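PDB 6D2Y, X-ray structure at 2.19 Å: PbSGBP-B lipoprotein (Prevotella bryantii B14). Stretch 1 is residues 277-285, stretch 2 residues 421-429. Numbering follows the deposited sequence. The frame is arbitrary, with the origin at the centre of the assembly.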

ATOM      1  N   GLU A 277      11.896  26.748   1.890  1.00 47.22           N
ATOM      2  CA  GLU A 277      12.081  26.117   3.189  1.00 46.32           C
ATOM      3  C   GLU A 277      11.508  24.707   3.227  1.00 44.55           C
ATOM      4  O   GLU A 277      11.900  23.915   4.091  1.00 46.48           O
ATOM      5  CB  GLU A 277      11.437  26.957   4.291  1.00 55.28           C
ATOM      6  CG  GLU A 277      12.193  28.225   4.646  1.00 60.77           C
ATOM      7  CD  GLU A 277      13.396  27.952   5.529  1.00 62.03           C
ATOM      8  OE1 GLU A 277      13.356  26.971   6.303  1.00 60.51           O
ATOM      9  OE2 GLU A 277      14.376  28.725   5.460  1.00 64.61           O
ATOM     10  N   PHE A 278      10.592  24.375   2.320  1.00 42.75           N
ATOM     11  CA  PHE A 278       9.969  23.058   2.261  1.00 46.96           C
ATOM     12  C   PHE A 278      10.371  22.301   0.999  1.00 45.00           C
ATOM     13  O   PHE A 278       9.551  21.636   0.366  1.00 48.36           O
ATOM     14  CB  PHE A 278       8.450  23.173   2.348  1.00 50.68           C
ATOM     15  CG  PHE A 278       7.973  24.235   3.299  1.00 49.10           C
ATOM     16  CD1 PHE A 278       7.999  24.010   4.666  1.00 47.77           C
ATOM     17  CD2 PHE A 278       7.474  25.440   2.832  1.00 48.14           C
ATOM     18  CE1 PHE A 278       7.557  24.978   5.553  1.00 51.25           C
ATOM     19  CE2 PHE A 278       7.027  26.409   3.711  1.00 54.48           C
ATOM     20  CZ  PHE A 278       7.068  26.179   5.075  1.00 50.27           C
ATOM     21  N   SER A 279      11.641  22.397   0.619  1.00 39.92           N
ATOM     22  CA  SER A 279      12.159  21.713  -0.559  1.00 46.48           C
ATOM     23  C   SER A 279      13.383  20.895  -0.172  1.00 43.20           C
ATOM     24  O   SER A 279      14.370  21.447   0.324  1.00 38.93           O
ATOM     25  CB  SER A 279      12.516  22.711  -1.666  1.00 41.75           C
ATOM     26  OG  SER A 279      13.144  22.055  -2.755  1.00 46.34           O
ATOM     27  N   PHE A 280      13.313  19.585  -0.387  1.00 42.32           N
ATOM     28  CA  PHE A 280      14.482  18.719  -0.328  1.00 46.63           C
ATOM     29  C   PHE A 280      14.890  18.376  -1.753  1.00 45.76           C
ATOM     30  O   PHE A 280      14.044  17.995  -2.569  1.00 54.51           O
ATOM     31  CB  PHE A 280      14.202  17.441   0.466  1.00 43.66           C
ATOM     32  CG  PHE A 280      15.267  16.393   0.313  1.00 37.73           C
ATOM     33  CD1 PHE A 280      15.072  15.307  -0.525  1.00 46.28           C
ATOM     34  CD2 PHE A 280      16.466  16.498   1.000  1.00 42.92           C
ATOM     35  CE1 PHE A 280      16.054  14.340  -0.675  1.00 46.53           C
ATOM     36  CE2 PHE A 280      17.453  15.534   0.856  1.00 46.53           C
ATOM     37  CZ  PHE A 280      17.246  14.454   0.017  1.00 42.91           C
ATOM     38  N   GLU A 281      16.178  18.521  -2.055  1.00 40.64           N
ATOM     39  CA  GLU A 281      16.675  18.350  -3.414  1.00 41.36           C
ATOM     40  C   GLU A 281      17.909  17.464  -3.403  1.00 42.29           C
ATOM     41  O   GLU A 281      18.919  17.809  -2.781  1.00 42.11           O
ATOM     42  CB  GLU A 281      16.993  19.708  -4.054  1.00 40.19           C
ATOM     43  CG  GLU A 281      15.851  20.717  -3.989  1.00 50.27           C
ATOM     44  CD  GLU A 281      16.331  22.155  -3.867  1.00 51.93           C
ATOM     45  OE1 GLU A 281      17.560  22.377  -3.824  1.00 49.35           O
ATOM     46  OE2 GLU A 281      15.476  23.066  -3.821  1.00 47.29           O
ATOM     47  N   TYR A 282      17.829  16.325  -4.089  1.00 39.99           N
ATOM     48  CA  TYR A 282      18.998  15.507  -4.396  1.00 38.28           C
ATOM     49  C   TYR A 282      19.185  15.501  -5.907  1.00 40.44           C
ATOM     50  O   TYR A 282      18.415  14.861  -6.633  1.00 46.23           O
ATOM     51  CB  TYR A 282      18.867  14.079  -3.869  1.00 38.18           C
ATOM     52  CG  TYR A 282      20.056  13.223  -4.260  1.00 43.49           C
ATOM     53  CD1 TYR A 282      21.214  13.220  -3.494  1.00 38.35           C
ATOM     54  CD2 TYR A 282      20.034  12.445  -5.412  1.00 47.41           C
ATOM     55  CE1 TYR A 282      22.309  12.457  -3.854  1.00 41.36           C
ATOM     56  CE2 TYR A 282      21.125  11.680  -5.781  1.00 42.78           C
ATOM     57  CZ  TYR A 282      22.259  11.689  -4.997  1.00 46.16           C
ATOM     58  OH  TYR A 282      23.347  10.926  -5.355  1.00 58.31           O
ATOM     59  N   TRP A 283      20.210  16.198  -6.378  1.00 41.27           N
ATOM     60  CA  TRP A 283      20.546  16.247  -7.795  1.00 47.46           C
ATOM     61  C   TRP A 283      21.817  15.436  -8.015  1.00 44.82           C
ATOM     62  O   TRP A 283      22.824  15.661  -7.338  1.00 43.19           O
ATOM     63  CB  TRP A 283      20.719  17.691  -8.266  1.00 45.86           C
ATOM     64  CG  TRP A 283      19.538  18.569  -7.940  1.00 43.67           C
ATOM     65  CD1 TRP A 283      18.258  18.162  -7.684  1.00 43.03           C
ATOM     66  CD2 TRP A 283      19.530  19.999  -7.837  1.00 41.13           C
ATOM     67  NE1 TRP A 283      17.458  19.249  -7.427  1.00 41.44           N
ATOM     68  CE2 TRP A 283      18.214  20.388  -7.516  1.00 46.99           C
ATOM     69  CE3 TRP A 283      20.508  20.987  -7.986  1.00 39.83           C
ATOM     70  CZ2 TRP A 283      17.852  21.723  -7.340  1.00 47.21           C
ATOM     71  CZ3 TRP A 283      20.147  22.310  -7.811  1.00 38.34           C
ATOM     72  CH2 TRP A 283      18.831  22.667  -7.492  1.00 46.52           C
ATOM     73  N   ALA A 284      21.755  14.481  -8.941  1.00 46.23           N
ATOM     74  CA  ALA A 284      22.909  13.639  -9.224  1.00 48.24           C
ATOM     75  C   ALA A 284      24.034  14.461  -9.840  1.00 42.09           C
ATOM     76  O   ALA A 284      23.795  15.412 -10.590  1.00 46.09           O
ATOM     77  CB  ALA A 284      22.518  12.499 -10.164  1.00 52.00           C
ATOM     78  N   GLY A 285      25.264  14.088  -9.519  1.00 42.54           N
ATOM     79  CA  GLY A 285      26.445  14.782  -9.990  1.00 46.09           C
ATOM     80  C   GLY A 285      27.059  15.650  -8.905  1.00 53.67           C
ATOM     81  O   GLY A 285      26.475  15.895  -7.849  1.00 56.13           O
TER
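Stretch 2 (421-429) FSSLNIFLI

Two strands far apart in sequence can be joined by a simple rule: in an antiparallel pair, every second residue turns both its N-H and its C=O toward the partner. The pairing of stretch 2 with stretch 1 in the PbSGBP-B lipoprotein is a compact example, with a side-chain acceptor added at one end. Residues 423-428 form an extended strand that runs against strand 279-282, the N-to-C directions differing by 175° and the axes approaching to 4.6 Å. The register sets Ser 279 against Phe 427, Phe 280 against Ile 426, Glu 281 against Asn 425 and Tyr 282 against Leu 424.

Phe 280 and Ile 426 are a hydrogen-bonded pair, with Phe 280 N donating to Ile 426 O and Ile 426 N to Phe 280 O, both at 2.8 Å. Two residues along, the motif repeats: Tyr 282 N reaches Leu 424 O, and Leu 424 N reaches Tyr 282 O, each at 2.9 Å. A fifth backbone bond, from Leu 428 N to Phe 278 O at 3.0 Å, extends the ladder. Beside it, Phe 278 CB and Leu 428 CB meet at 3.6 Å. Between these rungs lie the non-hydrogen-bonded pairs, where the chains come closer: CA of Ser 279 is 4.4 Å from CA of Phe 427, against 5.0 Å between the CA atoms of Phe 280 and Ile 426. Here CA-H groups approach carbonyls already engaged by N-H, with Ser 279 CA 3.3 Å from Ile 426 O and Asn 425 CA 3.4 Å from Phe 280 O.

Beyond Tyr 282 the backbone ladder gives way to a side chain. Ala 284 N donates to Ser 423 OG at 3.0 Å, with a nearly straight N-H...O angle of 170°, so a hydroxyl serves where a carbonyl served before. Asn 425 supplies a second side-chain acceptor: its OD1 receives the indole hydrogen of Trp 283 NE1 at 2.9 Å. The CA-to-CB bond of Trp 283 points away from stretch 2, yet the end of its side chain comes nearer, which makes this bond possible.

The faces of the pair differ in character. Phe 280, Tyr 282, Leu 424 and Ile 426 share one, where Phe 280 CD1 lies 4.2 Å from Ile 426 CG1. On the other, Ser 279 OG donates to Glu 281 OE2 at 2.8 Å within its own strand, while Ser 279 CB sits over the Phe 427 ring, 4.0 Å from its centroid.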

ATOM      1  N   PHE A 421      14.877   8.267 -13.168  1.00 63.45           N
ATOM      2  CA  PHE A 421      14.935   8.227 -11.711  1.00 60.64           C
ATOM      3  C   PHE A 421      16.352   8.507 -11.229  1.00 60.84           C
ATOM      4  O   PHE A 421      16.893   7.756 -10.413  1.00 62.92           O
ATOM      5  CB  PHE A 421      14.467   6.867 -11.185  1.00 58.66           C
ATOM      6  CG  PHE A 421      13.086   6.481 -11.628  1.00 63.69           C
ATOM      7  CD1 PHE A 421      11.970   7.100 -11.089  1.00 59.60           C
ATOM      8  CD2 PHE A 421      12.903   5.495 -12.582  1.00 71.13           C
ATOM      9  CE1 PHE A 421      10.701   6.740 -11.496  1.00 62.56           C
ATOM     10  CE2 PHE A 421      11.637   5.133 -12.992  1.00 71.01           C
ATOM     11  CZ  PHE A 421      10.535   5.756 -12.449  1.00 66.55           C
ATOM     12  N   SER A 422      16.969   9.573 -11.738  1.00 61.05           N
ATOM     13  CA  SER A 422      18.339   9.917 -11.374  1.00 55.18           C
ATOM     14  C   SER A 422      18.411  10.933 -10.238  1.00 49.19           C
ATOM     15  O   SER A 422      19.278  10.821  -9.362  1.00 48.68           O
ATOM     16  CB  SER A 422      19.088  10.460 -12.592  1.00 51.21           C
ATOM     17  OG  SER A 422      18.852   9.675 -13.748  1.00 53.16           O
ATOM     18  N   SER A 423      17.524  11.929 -10.245  1.00 49.68           N
ATOM     19  CA  SER A 423      17.447  12.928  -9.191  1.00 49.56           C
ATOM     20  C   SER A 423      16.049  12.929  -8.589  1.00 48.76           C
ATOM     21  O   SER A 423      15.086  12.455  -9.199  1.00 47.40           O
ATOM     22  CB  SER A 423      17.800  14.324  -9.714  1.00 42.17           C
ATOM     23  OG  SER A 423      19.100  14.344 -10.271  1.00 52.40           O
ATOM     24  N   LEU A 424      15.944  13.475  -7.378  1.00 46.59           N
ATOM     25  CA  LEU A 424      14.688  13.473  -6.643  1.00 47.22           C
ATOM     26  C   LEU A 424      14.487  14.808  -5.946  1.00 50.25           C
ATOM     27  O   LEU A 424      15.392  15.301  -5.267  1.00 52.71           O
ATOM     28  CB  LEU A 424      14.651  12.341  -5.610  1.00 45.95           C
ATOM     29  CG  LEU A 424      13.376  12.292  -4.769  1.00 45.44           C
ATOM     30  CD1 LEU A 424      12.202  11.831  -5.618  1.00 43.91           C
ATOM     31  CD2 LEU A 424      13.560  11.398  -3.551  1.00 46.36           C
ATOM     32  N   ASN A 425      13.298  15.381  -6.115  1.00 49.95           N
ATOM     33  CA  ASN A 425      12.877  16.576  -5.399  1.00 43.98           C
ATOM     34  C   ASN A 425      11.634  16.260  -4.580  1.00 43.64           C
ATOM     35  O   ASN A 425      10.728  15.568  -5.053  1.00 43.97           O
ATOM     36  CB  ASN A 425      12.577  17.730  -6.361  1.00 45.82           C
ATOM     37  CG  ASN A 425      13.783  18.604  -6.617  1.00 54.53           C
ATOM     38  OD1 ASN A 425      14.923  18.169  -6.462  1.00 58.49           O
ATOM     39  ND2 ASN A 425      13.538  19.849  -7.011  1.00 55.68           N
ATOM     40  N   ILE A 426      11.604  16.760  -3.348  1.00 39.27           N
ATOM     41  CA  ILE A 426      10.418  16.714  -2.498  1.00 41.54           C
ATOM     42  C   ILE A 426      10.099  18.153  -2.125  1.00 44.82           C
ATOM     43  O   ILE A 426      10.863  18.795  -1.393  1.00 48.68           O
ATOM     44  CB  ILE A 426      10.625  15.846  -1.250  1.00 38.43           C
ATOM     45  CG1 ILE A 426      11.132  14.456  -1.644  1.00 34.65           C
ATOM     46  CG2 ILE A 426       9.334  15.758  -0.448  1.00 46.18           C
ATOM     47  CD1 ILE A 426      10.864  13.383  -0.616  1.00 37.86           C
ATOM     48  N   PHE A 427       8.976  18.662  -2.629  1.00 47.47           N
ATOM     49  CA  PHE A 427       8.622  20.071  -2.501  1.00 49.07           C
ATOM     50  C   PHE A 427       7.175  20.183  -2.048  1.00 53.15           C
ATOM     51  O   PHE A 427       6.265  19.710  -2.738  1.00 52.05           O
ATOM     52  CB  PHE A 427       8.834  20.804  -3.830  1.00 49.79           C
ATOM     53  CG  PHE A 427       8.960  22.297  -3.694  1.00 50.09           C
ATOM     54  CD1 PHE A 427       8.924  22.905  -2.451  1.00 46.69           C
ATOM     55  CD2 PHE A 427       9.111  23.094  -4.816  1.00 51.38           C
ATOM     56  CE1 PHE A 427       9.036  24.278  -2.329  1.00 45.75           C
ATOM     57  CE2 PHE A 427       9.224  24.467  -4.702  1.00 51.30           C
ATOM     58  CZ  PHE A 427       9.186  25.059  -3.457  1.00 48.94           C
ATOM     59  N   LEU A 428       6.968  20.810  -0.892  1.00 49.84           N
ATOM     60  CA  LEU A 428       5.633  21.123  -0.389  1.00 49.49           C
ATOM     61  C   LEU A 428       5.190  22.432  -1.025  1.00 47.60           C
ATOM     62  O   LEU A 428       5.592  23.512  -0.589  1.00 50.32           O
ATOM     63  CB  LEU A 428       5.646  21.238   1.131  1.00 53.50           C
ATOM     64  CG  LEU A 428       5.393  20.021   2.016  1.00 51.54           C
ATOM     65  CD1 LEU A 428       6.168  18.802   1.549  1.00 47.74           C
ATOM     66  CD2 LEU A 428       5.776  20.382   3.438  1.00 48.70           C
ATOM     67  N   ILE A 429       4.361  22.347  -2.060  1.00 52.68           N
ATOM     68  CA  ILE A 429       3.971  23.540  -2.801  1.00 51.10           C
ATOM     69  C   ILE A 429       2.701  23.236  -3.583  1.00 52.25           C
ATOM     70  O   ILE A 429       2.513  22.125  -4.086  1.00 52.99           O
ATOM     71  CB  ILE A 429       5.114  24.017  -3.729  1.00 52.16           C
ATOM     72  CG1 ILE A 429       4.721  25.300  -4.463  1.00 54.01           C
ATOM     73  CG2 ILE A 429       5.497  22.925  -4.717  1.00 53.66           C
ATOM     74  CD1 ILE A 429       5.819  25.858  -5.327  1.00 50.17           C
TER